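Local coordinates for probable cell division protein WhiA (Thermotoga maritima, PDB 3HYI) that is probably involved in cell division and chromosome segregation, pairing a degenerate LAGLIDADG homing endonuclease domain with a DNA-binding helix-turn-helix domain, at residues I29-G34 and L63-Y68; E103-V108 and V112-G117. All blocks are in the same frame, centred on the assembly; numbering follows the deposited sequence.

Contact 1 comes first along the chain and closes before contact 2 opens. Their centres lie about 12 Å apart, on the same side of the chain's centre. Contact 1 joins helix 25-39 to helix 56-68. Contact 2 folds the loop ahead of helix 108-122 back onto that helix. Helices 25-39 and 108-122 also meet directly. E31 of contact 1 forms a salt bridge with R116 of contact 2, and the F114 ring packs against the backbone of S30 and G34. Both contacts lie in the degenerate LAGLIDADG part of the protein, around the packed pair of helices 25-39 and 108-122. The helix-turn-helix domain at the C-terminal end takes no part in either.

Contact 1. Residues I29-G34 and L63-Y68; sequences ISELLG and LNLMKY
L32 and L65 mark the closest backbone approach, with CA atoms 7.0 Å apart; the axes of segments 29-34 and 63-68, on helices 25-39 and 56-68, come within 10.2 Å, with 141° between their N-to-C directions. The contact is small and buried. It is carried by side chains. L65 points toward helix 25-39 and has the largest share of the contact. Its CD2 methyl lies 3.7 Å from CD of E31 and 4.3 Å from the backbone N of L32. The L65 and E31 side chains cross at about a right angle. E31 has CG anti to the backbone N (chi1 -179°), and its chain stays extended beyond CG. This lays the carboxylate end of E31 against the L65 methyls.

Helix 25-39 leads into two antiparallel strands, 40-43 and 48-53, before the chain reaches helix 56-68. Two more strands, 73-79 and 88-94, follow and complete a four-stranded sheet. This order is that of the LAGLIDADG homing endonuclease fold, and the contact joins its first long helix to the helix between the strand pairs.

The carboxylate of E31 is buried but has charged partners. OE1 forms a salt bridge with R61 on helix 56-68, and OE2 forms one with R116. The two guanidinium groups would probably stabilise the ionised acid in this setting. Elsewhere in the contact, CD2 of L32 meets SD of M66 at 4.3 Å, a looser apolar touch. Beyond these segments, L65 also packs on V28 and F35 of helix 25-39, while M66 reaches V73 of strand 73-79.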
ATOM      1  N   ILE A  29     -16.434 -22.779 -17.827  1.00 21.03           N
ATOM      2  CA  ILE A  29     -17.786 -22.477 -17.349  1.00 21.00           C
ATOM      3  C   ILE A  29     -17.744 -21.881 -15.940  1.00 20.94           C
ATOM      4  O   ILE A  29     -18.545 -21.005 -15.611  1.00 21.03           O
ATOM      5  CB  ILE A  29     -18.693 -23.727 -17.378  1.00 20.94           C
ATOM      6  CG1 ILE A  29     -19.042 -24.095 -18.825  1.00 20.90           C
ATOM      7  CG2 ILE A  29     -19.974 -23.492 -16.597  1.00 21.00           C
ATOM      8  CD1 ILE A  29     -19.630 -25.480 -18.979  1.00 20.12           C
ATOM      9  N   SER A  30     -16.806 -22.352 -15.119  1.00 20.87           N
ATOM     10  CA  SER A  30     -16.615 -21.810 -13.776  1.00 20.62           C
ATOM     11  C   SER A  30     -16.199 -20.341 -13.834  1.00 20.66           C
ATOM     12  O   SER A  30     -16.720 -19.513 -13.081  1.00 20.58           O
ATOM     13  CB  SER A  30     -15.575 -22.627 -13.001  1.00 20.62           C
ATOM     14  OG  SER A  30     -15.469 -22.185 -11.659  1.00 19.99           O
ATOM     15  N   GLU A  31     -15.272 -20.013 -14.730  1.00 20.68           N
ATOM     16  CA  GLU A  31     -14.868 -18.614 -14.916  1.00 20.85           C
ATOM     17  C   GLU A  31     -16.003 -17.759 -15.476  1.00 20.70           C
ATOM     18  O   GLU A  31     -16.161 -16.606 -15.078  1.00 20.88           O
ATOM     19  CB  GLU A  31     -13.639 -18.499 -15.820  1.00 20.84           C
ATOM     20  CG  GLU A  31     -13.182 -17.057 -16.024  1.00 21.49           C
ATOM     21  CD  GLU A  31     -11.914 -16.938 -16.831  1.00 22.11           C
ATOM     22  OE1 GLU A  31     -11.568 -15.801 -17.205  1.00 22.59           O
ATOM     23  OE2 GLU A  31     -11.267 -17.972 -17.099  1.00 22.34           O
ATOM     24  N   LEU A  32     -16.778 -18.321 -16.402  1.00 20.58           N
ATOM     25  CA  LEU A  32     -17.953 -17.639 -16.947  1.00 20.59           C
ATOM     26  C   LEU A  32     -18.970 -17.351 -15.844  1.00 20.67           C
ATOM     27  O   LEU A  32     -19.541 -16.265 -15.793  1.00 20.53           O
ATOM     28  CB  LEU A  32     -18.600 -18.474 -18.053  1.00 20.53           C
ATOM     29  CG  LEU A  32     -19.796 -17.845 -18.778  1.00 20.97           C
ATOM     30  CD1 LEU A  32     -19.382 -16.580 -19.528  1.00 20.88           C
ATOM     31  CD2 LEU A  32     -20.440 -18.852 -19.725  1.00 20.82           C
ATOM     32  N   LEU A  33     -19.180 -18.323 -14.958  1.00 20.89           N
ATOM     33  CA  LEU A  33     -20.074 -18.148 -13.814  1.00 20.99           C
ATOM     34  C   LEU A  33     -19.624 -16.975 -12.946  1.00 21.13           C
ATOM     35  O   LEU A  33     -20.457 -16.239 -12.417  1.00 21.03           O
ATOM     36  CB  LEU A  33     -20.143 -19.429 -12.975  1.00 21.05           C
ATOM     37  CG  LEU A  33     -21.198 -19.448 -11.864  1.00 21.38           C
ATOM     38  CD1 LEU A  33     -22.604 -19.502 -12.458  1.00 21.78           C
ATOM     39  CD2 LEU A  33     -20.962 -20.618 -10.915  1.00 21.67           C
ATOM     40  N   GLY A  34     -18.308 -16.805 -12.814  1.00 21.30           N
ATOM     41  CA  GLY A  34     -17.731 -15.648 -12.133  1.00 21.40           C
ATOM     42  C   GLY A  34     -18.160 -14.339 -12.773  1.00 21.52           C
ATOM     43  O   GLY A  34     -18.557 -13.405 -12.079  1.00 21.51           O
ATOM     44  N   LEU A  63     -15.315 -12.795 -24.370  1.00 21.42           N
ATOM     45  CA  LEU A  63     -15.449 -13.228 -25.759  1.00 21.44           C
ATOM     46  C   LEU A  63     -14.652 -14.500 -26.024  1.00 21.48           C
ATOM     47  O   LEU A  63     -15.116 -15.385 -26.745  1.00 21.46           O
ATOM     48  CB  LEU A  63     -15.021 -12.122 -26.732  1.00 21.33           C
ATOM     49  CG  LEU A  63     -15.907 -10.875 -26.817  1.00 21.27           C
ATOM     50  CD1 LEU A  63     -15.389  -9.939 -27.912  1.00 21.39           C
ATOM     51  CD2 LEU A  63     -17.368 -11.223 -27.061  1.00 20.61           C
ATOM     52  N   ASN A  64     -13.459 -14.593 -25.440  1.00 21.61           N
ATOM     53  CA  ASN A  64     -12.632 -15.791 -25.592  1.00 21.80           C
ATOM     54  C   ASN A  64     -13.244 -17.031 -24.926  1.00 22.06           C
ATOM     55  O   ASN A  64     -13.101 -18.145 -25.435  1.00 22.29           O
ATOM     56  CB  ASN A  64     -11.221 -15.550 -25.052  1.00 21.67           C
ATOM     57  CG  ASN A  64     -10.433 -14.540 -25.883  1.00 21.22           C
ATOM     58  OD1 ASN A  64     -10.806 -14.204 -27.007  1.00 20.10           O
ATOM     59  ND2 ASN A  64      -9.324 -14.060 -25.324  1.00 19.67           N
ATOM     60  N   LEU A  65     -13.916 -16.836 -23.794  1.00 22.23           N
ATOM     61  CA  LEU A  65     -14.618 -17.930 -23.110  1.00 22.48           C
ATOM     62  C   LEU A  65     -15.786 -18.445 -23.943  1.00 22.50           C
ATOM     63  O   LEU A  65     -15.967 -19.654 -24.094  1.00 22.56           O
ATOM     64  CB  LEU A  65     -15.128 -17.472 -21.736  1.00 22.52           C
ATOM     65  CG  LEU A  65     -14.236 -17.693 -20.506  1.00 22.71           C
ATOM     66  CD1 LEU A  65     -12.783 -17.857 -20.872  1.00 23.15           C
ATOM     67  CD2 LEU A  65     -14.410 -16.537 -19.530  1.00 22.15           C
ATOM     68  N   MET A  66     -16.577 -17.518 -24.477  1.00 22.58           N
ATOM     69  CA  MET A  66     -17.712 -17.864 -25.340  1.00 22.67           C
ATOM     70  C   MET A  66     -17.270 -18.550 -26.634  1.00 22.54           C
ATOM     71  O   MET A  66     -17.985 -19.400 -27.168  1.00 22.39           O
ATOM     72  CB  MET A  66     -18.533 -16.614 -25.666  1.00 22.77           C
ATOM     73  CG  MET A  66     -19.275 -16.032 -24.472  1.00 23.26           C
ATOM     74  SD  MET A  66     -20.427 -17.190 -23.703  1.00 24.60           S
ATOM     75  CE  MET A  66     -21.833 -17.049 -24.804  1.00 23.95           C
ATOM     76  N   LYS A  67     -16.095 -18.170 -27.126  1.00 22.49           N
ATOM     77  CA  LYS A  67     -15.491 -18.793 -28.302  1.00 22.55           C
ATOM     78  C   LYS A  67     -15.039 -20.221 -27.993  1.00 22.56           C
ATOM     79  O   LYS A  67     -15.233 -21.125 -28.805  1.00 22.38           O
ATOM     80  CB  LYS A  67     -14.306 -17.951 -28.774  1.00 22.60           C
ATOM     81  CG  LYS A  67     -13.470 -18.548 -29.896  1.00 22.81           C
ATOM     82  CD  LYS A  67     -12.274 -17.647 -30.180  1.00 23.35           C
ATOM     83  CE  LYS A  67     -11.190 -18.361 -30.967  1.00 23.68           C
ATOM     84  NZ  LYS A  67     -11.508 -18.421 -32.417  1.00 23.17           N
ATOM     85  N   TYR A  68     -14.429 -20.412 -26.824  1.00 22.62           N
ATOM     86  CA  TYR A  68     -14.037 -21.743 -26.367  1.00 22.75           C
ATOM     87  C   TYR A  68     -15.244 -22.683 -26.337  1.00 22.90           C
ATOM     88  O   TYR A  68     -15.141 -23.841 -26.742  1.00 23.03           O
ATOM     89  CB  TYR A  68     -13.382 -21.679 -24.978  1.00 22.59           C
ATOM     90  CG  TYR A  68     -12.963 -23.034 -24.434  1.00 22.71           C
ATOM     91  CD1 TYR A  68     -13.903 -23.911 -23.889  1.00 22.48           C
ATOM     92  CD2 TYR A  68     -11.630 -23.442 -24.465  1.00 22.80           C
ATOM     93  CE1 TYR A  68     -13.531 -25.151 -23.401  1.00 22.31           C
ATOM     94  CE2 TYR A  68     -11.250 -24.689 -23.969  1.00 22.50           C
ATOM     95  CZ  TYR A  68     -12.208 -25.535 -23.439  1.00 22.33           C
ATOM     96  OH  TYR A  68     -11.849 -26.766 -22.945  1.00 22.06           O
TER

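Contact 2. Residues E103-V108 and V112-G117; sequences EPFFDV and VSFLRG
P104 and F105 both lean on F114, while V108 and V112 meet one helical turn apart. The aromatic ring of F114 is the main apolar surface. P104 covers one face of it in a CH-pi contact, with CB 4.0 Å from the F114 ring centroid and 29° off the ring normal. F105 comes obliquely to the same ring. Its CZ lies 3.8 Å from CE2 of F114, and the two ring planes are inclined at 70°. F114 has CG anti to its own N (chi1 -178°), which turns the ring back toward the loop. V108 and V112 add a lighter touch, CG2 to CG2 at 4.1 Å.

The one hydrogen bond between the segments is backbone to backbone: V112 N donates to V108 O at 3.0 Å. D107 is the N-cap, its OD2 accepting from L110 N. This is the capped start of helix 108-122, which packs on helix 25-39 in the degenerate LAGLIDADG domain. Residues E103 to F106 form a type I beta turn, closed by a weak F106 N to E103 O bond.

An alanine in place of F114 would probably leave P104 and F105 without their common packing surface and open a gap beside helix 25-39. P104 also touches S30 and L33 of that helix, and F105 touches T147 and S150 of helix 141-155. The loop is thus held to the helix mainly by apolar and aromatic packing, with polar bonds serving to start the helix.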
ATOM      1  N   GLU A 103     -20.431 -26.266  -9.924  1.00 27.37           N
ATOM      2  CA  GLU A 103     -20.239 -25.874  -8.525  1.00 27.25           C
ATOM      3  C   GLU A 103     -18.808 -25.346  -8.373  1.00 26.85           C
ATOM      4  O   GLU A 103     -17.867 -26.130  -8.235  1.00 26.78           O
ATOM      5  CB  GLU A 103     -20.499 -27.058  -7.586  1.00 27.39           C
ATOM      6  CG  GLU A 103     -21.954 -27.167  -7.134  1.00 28.14           C
ATOM      7  CD  GLU A 103     -22.309 -28.530  -6.564  1.00 29.56           C
ATOM      8  OE1 GLU A 103     -22.053 -29.548  -7.244  1.00 30.65           O
ATOM      9  OE2 GLU A 103     -22.860 -28.587  -5.443  1.00 30.31           O
ATOM     10  N   PRO A 104     -18.643 -24.010  -8.391  1.00 26.41           N
ATOM     11  CA  PRO A 104     -17.327 -23.396  -8.581  1.00 26.22           C
ATOM     12  C   PRO A 104     -16.380 -23.507  -7.387  1.00 25.97           C
ATOM     13  O   PRO A 104     -15.175 -23.363  -7.560  1.00 25.82           O
ATOM     14  CB  PRO A 104     -17.670 -21.926  -8.843  1.00 26.24           C
ATOM     15  CG  PRO A 104     -18.927 -21.706  -8.100  1.00 26.38           C
ATOM     16  CD  PRO A 104     -19.693 -22.994  -8.193  1.00 26.34           C
ATOM     17  N   PHE A 105     -16.918 -23.762  -6.197  1.00 25.75           N
ATOM     18  CA  PHE A 105     -16.112 -23.804  -4.976  1.00 25.55           C
ATOM     19  C   PHE A 105     -15.541 -25.179  -4.689  1.00 25.44           C
ATOM     20  O   PHE A 105     -14.595 -25.301  -3.925  1.00 25.46           O
ATOM     21  CB  PHE A 105     -16.942 -23.356  -3.773  1.00 25.60           C
ATOM     22  CG  PHE A 105     -17.577 -22.014  -3.954  1.00 25.58           C
ATOM     23  CD1 PHE A 105     -16.823 -20.859  -3.825  1.00 25.59           C
ATOM     24  CD2 PHE A 105     -18.920 -21.906  -4.277  1.00 25.33           C
ATOM     25  CE1 PHE A 105     -17.399 -19.616  -4.002  1.00 25.94           C
ATOM     26  CE2 PHE A 105     -19.505 -20.666  -4.456  1.00 25.86           C
ATOM     27  CZ  PHE A 105     -18.744 -19.516  -4.317  1.00 25.95           C
ATOM     28  N   PHE A 106     -16.088 -26.204  -5.336  1.00 25.19           N
ATOM     29  CA  PHE A 106     -15.843 -27.598  -4.955  1.00 25.06           C
ATOM     30  C   PHE A 106     -14.414 -28.091  -5.115  1.00 24.94           C
ATOM     31  O   PHE A 106     -14.091 -29.214  -4.745  1.00 25.01           O
ATOM     32  CB  PHE A 106     -16.734 -28.512  -5.791  1.00 25.08           C
ATOM     33  CG  PHE A 106     -17.378 -29.576  -4.996  1.00 25.00           C
ATOM     34  CD1 PHE A 106     -18.522 -29.294  -4.275  1.00 24.88           C
ATOM     35  CD2 PHE A 106     -16.833 -30.845  -4.929  1.00 25.06           C
ATOM     36  CE1 PHE A 106     -19.128 -30.262  -3.512  1.00 24.91           C
ATOM     37  CE2 PHE A 106     -17.434 -31.822  -4.169  1.00 24.96           C
ATOM     38  CZ  PHE A 106     -18.585 -31.530  -3.459  1.00 24.96           C
ATOM     39  N   ASP A 107     -13.562 -27.241  -5.655  1.00 24.81           N
ATOM     40  CA  ASP A 107     -12.369 -27.690  -6.318  1.00 24.60           C
ATOM     41  C   ASP A 107     -11.490 -26.465  -6.450  1.00 24.01           C
ATOM     42  O   ASP A 107     -11.994 -25.389  -6.762  1.00 23.86           O
ATOM     43  CB  ASP A 107     -12.797 -28.194  -7.694  1.00 24.86           C
ATOM     44  CG  ASP A 107     -11.720 -28.938  -8.404  1.00 25.18           C
ATOM     45  OD1 ASP A 107     -11.467 -30.087  -8.010  1.00 26.95           O
ATOM     46  OD2 ASP A 107     -11.143 -28.386  -9.364  1.00 26.07           O
ATOM     47  N   VAL A 108     -10.193 -26.607  -6.192  1.00 23.40           N
ATOM     48  CA  VAL A 108      -9.287 -25.456  -6.259  1.00 23.04           C
ATOM     49  C   VAL A 108      -9.087 -24.965  -7.697  1.00 22.66           C
ATOM     50  O   VAL A 108      -8.928 -23.769  -7.928  1.00 22.71           O
ATOM     51  CB  VAL A 108      -7.913 -25.725  -5.582  1.00 23.03           C
ATOM     52  CG1 VAL A 108      -7.228 -26.941  -6.178  1.00 22.79           C
ATOM     53  CG2 VAL A 108      -7.016 -24.497  -5.695  1.00 22.85           C
ATOM     54  N   VAL A 112     -10.303 -21.245  -8.676  1.00 21.55           N
ATOM     55  CA  VAL A 112      -9.361 -20.264  -9.219  1.00 21.65           C
ATOM     56  C   VAL A 112      -9.913 -19.595 -10.476  1.00 21.48           C
ATOM     57  O   VAL A 112      -9.757 -18.393 -10.664  1.00 21.47           O
ATOM     58  CB  VAL A 112      -7.994 -20.904  -9.519  1.00 21.74           C
ATOM     59  CG1 VAL A 112      -7.139 -19.984 -10.373  1.00 22.10           C
ATOM     60  CG2 VAL A 112      -7.285 -21.230  -8.222  1.00 21.88           C
ATOM     61  N   SER A 113     -10.564 -20.385 -11.324  1.00 21.44           N
ATOM     62  CA  SER A 113     -11.195 -19.872 -12.534  1.00 21.37           C
ATOM     63  C   SER A 113     -12.383 -18.965 -12.210  1.00 21.27           C
ATOM     64  O   SER A 113     -12.574 -17.937 -12.855  1.00 21.11           O
ATOM     65  CB  SER A 113     -11.646 -21.030 -13.423  1.00 21.41           C
ATOM     66  OG  SER A 113     -10.529 -21.754 -13.906  1.00 21.94           O
ATOM     67  N   PHE A 114     -13.171 -19.356 -11.211  1.00 21.17           N
ATOM     68  CA  PHE A 114     -14.278 -18.540 -10.710  1.00 21.10           C
ATOM     69  C   PHE A 114     -13.766 -17.203 -10.178  1.00 21.22           C
ATOM     70  O   PHE A 114     -14.344 -16.156 -10.466  1.00 21.55           O
ATOM     71  CB  PHE A 114     -15.031 -19.305  -9.615  1.00 21.02           C
ATOM     72  CG  PHE A 114     -16.230 -18.579  -9.061  1.00 20.73           C
ATOM     73  CD1 PHE A 114     -17.363 -18.378  -9.841  1.00 20.62           C
ATOM     74  CD2 PHE A 114     -16.238 -18.130  -7.746  1.00 20.30           C
ATOM     75  CE1 PHE A 114     -18.476 -17.722  -9.325  1.00 20.44           C
ATOM     76  CE2 PHE A 114     -17.347 -17.476  -7.225  1.00 20.47           C
ATOM     77  CZ  PHE A 114     -18.469 -17.273  -8.020  1.00 20.17           C
ATOM     78  N   LEU A 115     -12.679 -17.248  -9.409  1.00 21.18           N
ATOM     79  CA  LEU A 115     -12.038 -16.035  -8.891  1.00 21.17           C
ATOM     80  C   LEU A 115     -11.567 -15.108 -10.007  1.00 21.10           C
ATOM     81  O   LEU A 115     -11.731 -13.891  -9.914  1.00 21.00           O
ATOM     82  CB  LEU A 115     -10.838 -16.380  -8.000  1.00 21.18           C
ATOM     83  CG  LEU A 115     -11.113 -16.780  -6.554  1.00 21.24           C
ATOM     84  CD1 LEU A 115      -9.794 -17.113  -5.877  1.00 21.75           C
ATOM     85  CD2 LEU A 115     -11.846 -15.676  -5.801  1.00 20.98           C
ATOM     86  N   ARG A 116     -10.965 -15.687 -11.044  1.00 21.01           N
ATOM     87  CA  ARG A 116     -10.500 -14.917 -12.194  1.00 21.05           C
ATOM     88  C   ARG A 116     -11.665 -14.187 -12.866  1.00 20.94           C
ATOM     89  O   ARG A 116     -11.553 -13.013 -13.206  1.00 20.99           O
ATOM     90  CB  ARG A 116      -9.779 -15.822 -13.198  1.00 21.13           C
ATOM     91  CG  ARG A 116      -9.183 -15.074 -14.384  1.00 21.61           C
ATOM     92  CD  ARG A 116      -8.113 -15.886 -15.100  1.00 22.76           C
ATOM     93  NE  ARG A 116      -8.607 -17.197 -15.512  1.00 24.19           N
ATOM     94  CZ  ARG A 116      -8.253 -18.368 -14.984  1.00 24.66           C
ATOM     95  NH1 ARG A 116      -7.359 -18.458 -14.005  1.00 25.45           N
ATOM     96  NH2 ARG A 116      -8.805 -19.476 -15.456  1.00 25.08           N
ATOM     97  N   GLY A 117     -12.780 -14.891 -13.048  1.00 20.77           N
ATOM     98  CA  GLY A 117     -13.994 -14.294 -13.596  1.00 20.66           C
ATOM     99  C   GLY A 117     -14.550 -13.181 -12.726  1.00 20.51           C
ATOM    100  O   GLY A 117     -14.904 -12.115 -13.230  1.00 20.43           O
TER